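Local atomic coordinates of acetaldehyde dehydrogenase (Acetylating) (Geobacillus thermoglucosidasius, PDB entry 5J78), a protein that catalyses the NAD-dependent, coenzyme A-acylating oxidation of acetaldehyde to acetyl-coenzyme A, a reversible reaction that ethanol-forming bacteria probably run toward acetaldehyde. Residues A[41-46]-A[160-165]; A[171-176]-A[194-199]. All coordinates share one frame; numbering follows the deposited sequence.

Contact 1. Residues A[41-46]-A[160-165]; sequences EEAKAA and AIVFSP
Helix-on-sheet packing in the Rossmann-type domain of the aldehyde dehydrogenase fold, which in this family carries the dinucleotide, brings Ala43 of helix 28-51 against Ala160 and Val162 of strand 160-165. The backbones come close because the facing groups are small: the CA atoms of Ala43 and Ala160 are 5.6 Å apart. Both CB atoms point toward the opposite segment, and Ala43 CB meets Ala160 CB at 3.8 Å. Ala160 CB also touches the carbonyl oxygen of the same residue, 3.5 Å from Ala43 O, so the strand touches helix backbone as well as side chain. No hydrogen bond crosses, and all three touching residues are buried; the evidence is for apolar packing alone.

The face used follows from the strand's two-residue repeat. Ala160 and Val162 turn toward the helix, whereas Ile161 points to the other side of the sheet, where it packs on Lys150 and Ala154 of helix 143-156. Backbone bonds of Ala160 to Gly132 and Val134, and of Ile161 to Leu193 and Ser195, fix the strand between its two parallel neighbours. Within Val162, CG1 stands anti to the backbone N (chi1 -178°), which leaves the other branch to face the helix: CG2 lies 4.2 Å from Ala43 CB, and at that methyl the directions to Val162 CG2 and Ala160 CB diverge by about 100°.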
ATOM      1  N   GLU A  41       0.484  15.403  21.446  1.00 20.87           N
ATOM      2  CA  GLU A  41       1.416  16.470  21.804  1.00 21.66           C
ATOM      3  C   GLU A  41       1.196  16.880  23.253  1.00 20.44           C
ATOM      4  O   GLU A  41       2.147  17.080  23.998  1.00 22.11           O
ATOM      5  CB  GLU A  41       1.287  17.655  20.859  1.00 25.59           C
ATOM      6  CG  GLU A  41       2.372  17.631  19.803  1.00 48.40           C
ATOM      7  CD  GLU A  41       1.932  18.239  18.510  1.00 64.55           C
ATOM      8  OE1 GLU A  41       1.272  19.301  18.561  1.00 65.93           O
ATOM      9  OE2 GLU A  41       2.234  17.645  17.451  1.00 71.78           O
ATOM     10  N   GLU A  42      -0.055  16.948  23.673  1.00 19.00           N
ATOM     11  CA  GLU A  42      -0.341  17.216  25.071  1.00 23.87           C
ATOM     12  C   GLU A  42       0.140  16.057  25.951  1.00 26.70           C
ATOM     13  O   GLU A  42       0.650  16.278  27.049  1.00 20.38           O
ATOM     14  CB  GLU A  42      -1.836  17.471  25.267  1.00 22.67           C
ATOM     15  CG  GLU A  42      -2.291  18.799  24.666  1.00 36.17           C
ATOM     16  CD  GLU A  42      -3.735  18.767  24.147  1.00 59.11           C
ATOM     17  OE1 GLU A  42      -4.514  17.886  24.578  1.00 55.47           O
ATOM     18  OE2 GLU A  42      -4.088  19.619  23.300  1.00 55.51           O
ATOM     19  N   ALA A  43       0.021  14.833  25.445  1.00 20.77           N
ATOM     20  CA  ALA A  43       0.492  13.659  26.175  1.00 18.46           C
ATOM     21  C   ALA A  43       2.025  13.681  26.309  1.00 19.21           C
ATOM     22  O   ALA A  43       2.582  13.275  27.323  1.00 19.77           O
ATOM     23  CB  ALA A  43       0.025  12.379  25.484  1.00 14.20           C
ATOM     24  N   LYS A  44       2.703  14.172  25.281  1.00 23.26           N
ATOM     25  CA  LYS A  44       4.156  14.295  25.336  1.00 19.86           C
ATOM     26  C   LYS A  44       4.590  15.218  26.473  1.00 20.38           C
ATOM     27  O   LYS A  44       5.439  14.851  27.295  1.00 18.36           O
ATOM     28  CB  LYS A  44       4.697  14.798  24.003  1.00 17.06           C
ATOM     29  CG  LYS A  44       6.244  14.761  23.890  1.00 31.22           C
ATOM     30  CD  LYS A  44       6.726  15.519  22.655  1.00 42.67           C
ATOM     31  CE  LYS A  44       8.253  15.690  22.620  1.00 46.62           C
ATOM     32  NZ  LYS A  44       8.934  14.376  22.800  1.00 56.01           N
ATOM     33  N   ALA A  45       3.991  16.400  26.539  1.00 18.98           N
ATOM     34  CA  ALA A  45       4.373  17.358  27.564  1.00 18.15           C
ATOM     35  C   ALA A  45       4.017  16.845  28.956  1.00 20.03           C
ATOM     36  O   ALA A  45       4.763  17.063  29.911  1.00 18.62           O
ATOM     37  CB  ALA A  45       3.707  18.731  27.306  1.00 20.03           C
ATOM     38  N   ALA A  46       2.884  16.157  29.072  1.00 20.30           N
ATOM     39  CA  ALA A  46       2.420  15.676  30.368  1.00 15.39           C
ATOM     40  C   ALA A  46       3.355  14.599  30.911  1.00 19.97           C
ATOM     41  O   ALA A  46       3.713  14.597  32.092  1.00 20.84           O
ATOM     42  CB  ALA A  46       1.018  15.141  30.257  1.00 19.59           C
ATOM     43  N   ALA A 160       2.231   8.492  29.707  1.00 17.17           N
ATOM     44  CA  ALA A 160       0.938   9.048  29.277  1.00 20.48           C
ATOM     45  C   ALA A 160       0.226   7.962  28.480  1.00 18.04           C
ATOM     46  O   ALA A 160       0.865   7.032  28.009  1.00 13.87           O
ATOM     47  CB  ALA A 160       1.121  10.323  28.431  1.00 20.69           C
ATOM     48  N   ILE A 161      -1.089   8.059  28.330  1.00 11.43           N
ATOM     49  CA  ILE A 161      -1.820   7.072  27.538  1.00 16.35           C
ATOM     50  C   ILE A 161      -2.950   7.754  26.784  1.00 19.40           C
ATOM     51  O   ILE A 161      -3.647   8.622  27.338  1.00 19.54           O
ATOM     52  CB  ILE A 161      -2.366   5.903  28.403  1.00 13.43           C
ATOM     53  CG1 ILE A 161      -3.105   4.892  27.520  1.00 10.19           C
ATOM     54  CG2 ILE A 161      -3.272   6.394  29.516  1.00 17.82           C
ATOM     55  CD1 ILE A 161      -3.073   3.484  28.077  1.00 19.66           C
ATOM     56  N   VAL A 162      -3.081   7.394  25.504  1.00 17.13           N
ATOM     57  CA  VAL A 162      -4.164   7.871  24.633  1.00 17.36           C
ATOM     58  C   VAL A 162      -5.030   6.686  24.223  1.00 20.94           C
ATOM     59  O   VAL A 162      -4.541   5.756  23.582  1.00 13.76           O
ATOM     60  CB  VAL A 162      -3.643   8.569  23.347  1.00 11.35           C
ATOM     61  CG1 VAL A 162      -4.801   9.083  22.511  1.00 14.63           C
ATOM     62  CG2 VAL A 162      -2.699   9.711  23.684  1.00 16.74           C
ATOM     63  N   PHE A 163      -6.311   6.736  24.585  1.00 14.81           N
ATOM     64  CA  PHE A 163      -7.255   5.656  24.289  1.00 12.58           C
ATOM     65  C   PHE A 163      -7.996   5.786  22.973  1.00 15.20           C
ATOM     66  O   PHE A 163      -8.324   6.883  22.533  1.00 16.08           O
ATOM     67  CB  PHE A 163      -8.277   5.543  25.414  1.00 12.49           C
ATOM     68  CG  PHE A 163      -7.698   5.015  26.675  1.00 12.08           C
ATOM     69  CD1 PHE A 163      -7.259   3.708  26.740  1.00 15.80           C
ATOM     70  CD2 PHE A 163      -7.546   5.835  27.780  1.00 13.18           C
ATOM     71  CE1 PHE A 163      -6.704   3.214  27.890  1.00 13.07           C
ATOM     72  CE2 PHE A 163      -6.990   5.347  28.943  1.00 15.83           C
ATOM     73  CZ  PHE A 163      -6.566   4.036  28.995  1.00 20.58           C
ATOM     74  N   SER A 164      -8.267   4.634  22.362  1.00 16.06           N
ATOM     75  CA  SER A 164      -9.067   4.538  21.144  1.00 18.31           C
ATOM     76  C   SER A 164     -10.216   3.533  21.364  1.00 25.63           C
ATOM     77  O   SER A 164      -9.975   2.319  21.400  1.00 17.43           O
ATOM     78  CB  SER A 164      -8.191   4.118  19.951  1.00 19.09           C
ATOM     79  OG  SER A 164      -8.921   4.118  18.731  1.00 23.08           O
ATOM     80  N   PRO A 165     -11.464   4.035  21.519  1.00 23.08           N
ATOM     81  CA  PRO A 165     -12.643   3.163  21.654  1.00 19.28           C
ATOM     82  C   PRO A 165     -13.098   2.519  20.370  1.00 20.50           C
ATOM     83  O   PRO A 165     -12.952   3.072  19.281  1.00 18.09           O
ATOM     84  CB  PRO A 165     -13.757   4.112  22.126  1.00 24.27           C
ATOM     85  CG  PRO A 165     -13.127   5.410  22.378  1.00 32.02           C
ATOM     86  CD  PRO A 165     -11.852   5.453  21.585  1.00 20.13           C
TER

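Contact 2. Residues A[171-176]-A[194-199]; sequences KCTAEA and ISCITQ
Cys196, Ala174 and Thr173 meet inside a beta-alpha-beta crossover, in which strand 160-165 runs through helix 170-186 into the parallel strand 194-196. The unit belongs to the Rossmann-type domain of the aldehyde dehydrogenase fold, and this contact packs its helix onto its second strand.

The van der Waals contacts all converge on one thiol side chain. Cys196 SG lies 3.6 Å from Ala174 CA and 3.7 Å from Ala174 N, so the closest approach of the sulfur is to helix backbone, with two methyl groups slightly farther off. The approach is side-on: the angle CB-SG of Cys196 to CA of Ala174 is about 88°. Cys196 CB adds a contact of 4.0 Å to the same Ala174 CA. Ala174 CB, directed past the strand, meets the sulfur less closely, at 4.0 Å. Chi1 of Cys196 (-176°) turns the CB-SG bond toward the methyl of Thr173, where CG2 touches SG at 3.9 Å.

No hydrogen bond joins the two segments; their polar groups find partners outside them. Thr173 divides its branches: the methyl goes to the sulfur, while OG1, lying beside the backbone N, bonds Ala169 O, of the residue just before the helix begins. Thr198 OG1 is held by Glu35 of helix 28-51. Ile194 N bonds the side chain of Gln181, which ties the strand to the same helix 170-186 farther along.

Around the thiol, Pro165 at the end of strand 160-165 touches both Thr173 and Cys196. Helix 143-156 reaches Thr173 and Ala176 through Val147, Met79 of helix 55-84 touches Cys172 and Glu175, and Ser195 turns to the opposite sheet face, against Tyr39 of helix 28-51.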
ATOM      1  N   LYS A 171     -18.785   6.527  24.034  1.00 21.97           N
ATOM      2  CA  LYS A 171     -19.135   7.386  25.167  1.00 19.79           C
ATOM      3  C   LYS A 171     -18.725   6.812  26.530  1.00 15.86           C
ATOM      4  O   LYS A 171     -18.173   7.523  27.357  1.00 21.50           O
ATOM      5  CB  LYS A 171     -20.637   7.664  25.168  1.00 25.10           C
ATOM      6  CG  LYS A 171     -21.087   8.602  24.059  1.00 23.59           C
ATOM      7  CD  LYS A 171     -22.589   8.613  23.946  1.00 41.07           C
ATOM      8  CE  LYS A 171     -23.047   9.446  22.766  1.00 47.81           C
ATOM      9  NZ  LYS A 171     -23.921   8.651  21.861  1.00 63.66           N
ATOM     10  N   CYS A 172     -18.986   5.536  26.782  1.00 15.48           N
ATOM     11  CA  CYS A 172     -18.604   4.990  28.081  1.00 17.70           C
ATOM     12  C   CYS A 172     -17.064   4.894  28.211  1.00 25.85           C
ATOM     13  O   CYS A 172     -16.514   5.113  29.295  1.00 17.12           O
ATOM     14  CB  CYS A 172     -19.264   3.634  28.315  1.00 16.14           C
ATOM     15  SG  CYS A 172     -18.742   2.340  27.219  1.00 20.00           S
ATOM     16  N   THR A 173     -16.374   4.598  27.108  1.00 24.25           N
ATOM     17  CA  THR A 173     -14.898   4.547  27.105  1.00 18.95           C
ATOM     18  C   THR A 173     -14.307   5.937  27.422  1.00 19.68           C
ATOM     19  O   THR A 173     -13.446   6.075  28.291  1.00 15.66           O
ATOM     20  CB  THR A 173     -14.345   4.016  25.733  1.00 14.91           C
ATOM     21  OG1 THR A 173     -14.929   2.741  25.439  1.00 14.87           O
ATOM     22  CG2 THR A 173     -12.815   3.839  25.771  1.00 17.95           C
ATOM     23  N   ALA A 174     -14.775   6.966  26.725  1.00 15.33           N
ATOM     24  CA  ALA A 174     -14.319   8.318  26.995  1.00 17.31           C
ATOM     25  C   ALA A 174     -14.658   8.769  28.422  1.00 17.58           C
ATOM     26  O   ALA A 174     -13.870   9.480  29.036  1.00 20.55           O
ATOM     27  CB  ALA A 174     -14.909   9.285  25.972  1.00 21.86           C
ATOM     28  N   GLU A 175     -15.804   8.363  28.967  1.00 22.75           N
ATOM     29  CA  GLU A 175     -16.165   8.774  30.331  1.00 17.55           C
ATOM     30  C   GLU A 175     -15.215   8.119  31.336  1.00 20.63           C
ATOM     31  O   GLU A 175     -14.777   8.761  32.295  1.00 22.49           O
ATOM     32  CB  GLU A 175     -17.641   8.428  30.651  1.00 22.17           C
ATOM     33  CG  GLU A 175     -18.120   8.737  32.103  1.00 23.05           C
ATOM     34  CD  GLU A 175     -17.947  10.194  32.549  1.00 27.83           C
ATOM     35  OE1 GLU A 175     -17.734  11.093  31.707  1.00 22.05           O
ATOM     36  OE2 GLU A 175     -18.034  10.449  33.771  1.00 34.66           O
ATOM     37  N   ALA A 176     -14.857   6.860  31.091  1.00 18.90           N
ATOM     38  CA  ALA A 176     -13.920   6.162  31.959  1.00 16.99           C
ATOM     39  C   ALA A 176     -12.548   6.843  31.943  1.00 18.00           C
ATOM     40  O   ALA A 176     -11.928   7.021  32.989  1.00 16.44           O
ATOM     41  CB  ALA A 176     -13.800   4.706  31.545  1.00 27.27           C
ATOM     42  N   ILE A 194      -3.934  11.474  30.359  1.00 20.09           N
ATOM     43  CA  ILE A 194      -4.878  10.436  29.961  1.00 17.32           C
ATOM     44  C   ILE A 194      -5.946  11.092  29.102  1.00 23.46           C
ATOM     45  O   ILE A 194      -6.586  12.058  29.534  1.00 16.47           O
ATOM     46  CB  ILE A 194      -5.545   9.774  31.161  1.00 17.27           C
ATOM     47  CG1 ILE A 194      -4.502   9.159  32.092  1.00 21.27           C
ATOM     48  CG2 ILE A 194      -6.541   8.721  30.726  1.00 19.01           C
ATOM     49  CD1 ILE A 194      -5.023   8.959  33.494  1.00 25.18           C
ATOM     50  N   SER A 195      -6.125  10.576  27.895  1.00 16.72           N
ATOM     51  CA  SER A 195      -7.054  11.156  26.924  1.00 16.03           C
ATOM     52  C   SER A 195      -7.749  10.042  26.170  1.00 17.56           C
ATOM     53  O   SER A 195      -7.327   8.882  26.235  1.00 18.59           O
ATOM     54  CB  SER A 195      -6.324  12.097  25.950  1.00 20.22           C
ATOM     55  OG  SER A 195      -5.220  11.450  25.320  1.00 16.26           O
ATOM     56  N   CYS A 196      -8.823  10.388  25.458  1.00 20.54           N
ATOM     57  CA  CYS A 196      -9.558   9.410  24.666  1.00 17.68           C
ATOM     58  C   CYS A 196     -10.173  10.052  23.427  1.00 25.08           C
ATOM     59  O   CYS A 196     -10.793  11.109  23.506  1.00 18.58           O
ATOM     60  CB  CYS A 196     -10.638   8.762  25.533  1.00 20.35           C
ATOM     61  SG  CYS A 196     -11.610   7.441  24.784  1.00 19.29           S
ATOM     62  N   ILE A 197      -9.962   9.413  22.281  1.00 20.46           N
ATOM     63  CA  ILE A 197     -10.600   9.799  21.020  1.00 22.93           C
ATOM     64  C   ILE A 197     -12.130   9.849  21.212  1.00 24.71           C
ATOM     65  O   ILE A 197     -12.730   8.883  21.677  1.00 19.94           O
ATOM     66  CB  ILE A 197     -10.243   8.794  19.877  1.00 17.02           C
ATOM     67  CG1 ILE A 197      -8.754   8.886  19.515  1.00 19.94           C
ATOM     68  CG2 ILE A 197     -11.062   9.058  18.630  1.00 22.28           C
ATOM     69  CD1 ILE A 197      -8.264   7.703  18.710  1.00 22.08           C
ATOM     70  N   THR A 198     -12.751  10.958  20.831  1.00 21.34           N
ATOM     71  CA  THR A 198     -14.195  11.126  21.004  1.00 25.43           C
ATOM     72  C   THR A 198     -14.982  10.786  19.742  1.00 30.36           C
ATOM     73  O   THR A 198     -16.150  10.438  19.816  1.00 46.49           O
ATOM     74  CB  THR A 198     -14.543  12.558  21.417  1.00 26.25           C
ATOM     75  OG1 THR A 198     -14.152  13.468  20.380  1.00 32.04           O
ATOM     76  CG2 THR A 198     -13.823  12.919  22.710  1.00 29.75           C
ATOM     77  N   GLN A 199     -14.322  10.885  18.599  1.00 33.54           N
ATOM     78  CA  GLN A 199     -14.923  10.610  17.302  1.00 37.58           C
ATOM     79  C   GLN A 199     -14.159   9.456  16.637  1.00 24.52           C
ATOM     80  O   GLN A 199     -13.290   9.706  15.785  1.00 29.45           O
ATOM     81  CB  GLN A 199     -14.869  11.867  16.402  1.00 50.28           C
ATOM     82  CG  GLN A 199     -15.052  13.245  17.090  1.00 54.17           C
ATOM     83  CD  GLN A 199     -14.382  14.394  16.299  1.00 70.65           C
ATOM     84  OE1 GLN A 199     -13.161  14.598  16.380  1.00 49.64           O
ATOM     85  NE2 GLN A 199     -15.183  15.136  15.531  1.00 40.82           N
TER

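Overall arrangement
Both contacts are buried helix-on-strand packings without cross hydrogen bonds, their centres about 12 Å apart, yet they lie on opposite faces of one sheet. Contact 1 lies on the face met by helix 28-51, contact 2 on the face that helices 170-186 and 143-156 pack against. Their strands are parallel neighbours, joined by probable hydrogen bonds from Phe163 N to Ser195 O (2.9 Å) and from Ile197 N to Phe163 O (3.0 Å). Chemistry differs: methyl groups dominate the first, a thiol against helix backbone the second. Contact 1 joins elements distant in sequence, whereas contact 2 closes a local crossover that begins with contact 1's strand.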